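Local coordinates for SLH domain-containing protein (Pseudoflavonifractor capillosus, PDB 4OJU) that is of unknown function but, as a BspA-type leucine-rich repeat protein that binds magnesium ions, probably takes part in protein binding, at residues A[12-16]-A[26-30]. Coordinates in Å, arbitrary orientation, origin at the centre of the assembly. Residues are numbered along the deposited sequence.
Sequences GPYTF and LTRYD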
# COMPACT_ATOMS: atom_id res chain seq x y z
N GLY A 12 32.64 15.33 -7.29
CA GLY A 12 32.42 15.12 -5.86
C GLY A 12 31.75 13.78 -5.61
O GLY A 12 32.28 12.74 -6.03
N PRO A 13 30.53 13.74 -5.01
CA PRO A 13 29.90 12.44 -4.75
C PRO A 13 29.14 11.86 -5.95
O PRO A 13 28.63 10.75 -5.88
CB PRO A 13 28.92 12.76 -3.62
CG PRO A 13 28.47 14.15 -3.93
CD PRO A 13 29.72 14.85 -4.47
N TYR A 14 29.08 12.61 -7.06
CA TYR A 14 28.31 12.20 -8.23
C TYR A 14 29.12 11.54 -9.32
O TYR A 14 30.16 12.08 -9.74
CB TYR A 14 27.62 13.42 -8.85
CG TYR A 14 26.75 14.19 -7.90
CD1 TYR A 14 25.53 13.68 -7.47
CD2 TYR A 14 27.15 15.44 -7.41
CE1 TYR A 14 24.72 14.39 -6.58
CE2 TYR A 14 26.35 16.15 -6.52
CZ TYR A 14 25.13 15.62 -6.12
OH TYR A 14 24.34 16.29 -5.23
N THR A 15 28.62 10.41 -9.83
CA THR A 15 29.19 9.77 -11.01
C THR A 15 28.23 10.02 -12.16
O THR A 15 27.05 9.77 -12.02
CB THR A 15 29.41 8.25 -10.84
OG1 THR A 15 30.11 8.00 -9.63
CG2 THR A 15 30.14 7.63 -12.04
N PHE A 16 28.75 10.48 -13.31
CA PHE A 16 27.93 10.69 -14.49
C PHE A 16 28.45 9.91 -15.65
O PHE A 16 29.67 9.83 -15.85
CB PHE A 16 27.92 12.17 -14.91
CG PHE A 16 27.37 13.12 -13.90
CD1 PHE A 16 26.00 13.39 -13.84
CD2 PHE A 16 28.21 13.77 -13.01
CE1 PHE A 16 25.49 14.27 -12.88
CE2 PHE A 16 27.71 14.66 -12.08
CZ PHE A 16 26.35 14.90 -12.01
N LEU A 26 23.05 10.73 -14.32
CA LEU A 26 23.62 10.63 -12.97
C LEU A 26 23.48 9.16 -12.60
O LEU A 26 22.36 8.69 -12.38
CB LEU A 26 22.89 11.57 -11.98
CG LEU A 26 23.56 11.81 -10.62
CD1 LEU A 26 23.01 13.03 -9.96
CD2 LEU A 26 23.39 10.63 -9.65
N THR A 27 24.59 8.41 -12.61
CA THR A 27 24.50 6.96 -12.35
C THR A 27 24.68 6.55 -10.91
O THR A 27 24.15 5.50 -10.53
CB THR A 27 25.51 6.20 -13.22
OG1 THR A 27 26.83 6.64 -12.90
CG2 THR A 27 25.25 6.36 -14.71
N ARG A 28 25.42 7.34 -10.11
CA ARG A 28 25.65 6.97 -8.71
C ARG A 28 25.96 8.17 -7.81
O ARG A 28 26.67 9.09 -8.22
CB ARG A 28 26.84 5.97 -8.62
CG ARG A 28 26.91 5.24 -7.27
CD ARG A 28 28.17 4.40 -7.08
NE ARG A 28 29.26 5.06 -6.35
CZ ARG A 28 30.48 5.30 -6.84
NH1 ARG A 28 30.78 4.96 -8.09
NH2 ARG A 28 31.40 5.90 -6.10
N TYR A 29 25.47 8.10 -6.56
CA TYR A 29 25.74 9.06 -5.51
C TYR A 29 26.54 8.32 -4.44
O TYR A 29 26.06 7.32 -3.90
CB TYR A 29 24.46 9.64 -4.93
CG TYR A 29 24.68 10.63 -3.81
CD1 TYR A 29 25.00 11.96 -4.08
CD2 TYR A 29 24.50 10.25 -2.48
CE1 TYR A 29 25.11 12.90 -3.05
CE2 TYR A 29 24.64 11.17 -1.45
CZ TYR A 29 24.91 12.50 -1.74
OH TYR A 29 24.99 13.43 -0.73
N ASP A 30 27.75 8.80 -4.16
CA ASP A 30 28.62 8.17 -3.18
C ASP A 30 28.61 9.02 -1.92
O ASP A 30 29.26 10.06 -1.86
CB ASP A 30 30.04 7.99 -3.74
CG ASP A 30 31.03 7.26 -2.84
OD1 ASP A 30 30.73 7.10 -1.63
OD2 ASP A 30 32.09 6.85 -3.34
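A classic beta bulge interrupts the antiparallel pairing of 14-16 with 26-29, where Thr27 and Arg28 together face Thr15. Thr15 O accepts a bond from Thr27 N (2.9 Å) and a weak one from Arg28 N (3.5 Å), the helix-like psi of Thr27 (-28°) allowing both amides to converge on one carbonyl. Beyond the bulge the register is regular: Thr15 N donates to Arg28 O at 2.9 Å, and Asp30 N closes the open end of the pair on Pro13 O at 2.7 Å.

The extra residue leaves Tyr14, Phe16, Leu26 and Tyr29 on one buried face. Tyr14 and Phe16 both adopt the m rotamer, whereas Leu26 and Tyr29 are t. In the conformer described, with chi1 and chi2 both t, Leu26 touches both rings of the partner strand, with its CD1 3.6 Å from Tyr14 CD1 and its CG 3.9 Å from Phe16 CE1. Tyr29 CD1 meets Tyr14 CE1 at 3.5 Å, the ring planes inclined by 54°, and Tyr29 CE1 rests against Pro13 CG (3.7 Å).

On the other face, the extended t,t start of Arg28 carries its guanidinium past Thr15, and NH2 forms a salt bridge with Asp30 OD2 (3.0 Å). The m rotamer of Thr15 is compatible with its OG1 bonding to Gln10, while Asp30 OD1 bonds to Ser32.

Strands 14-19 and 24-29 form a beta hairpin near the N-terminal end of the chain. Strand 5-11 flanks it antiparallel beside 14-19; strand 52-58 runs parallel to 24-29 and continues the sheet toward the leucine-rich repeats, its Val55 and Ile58 touching Phe16 and Leu26; beyond it, Phe63 stacks on Tyr29.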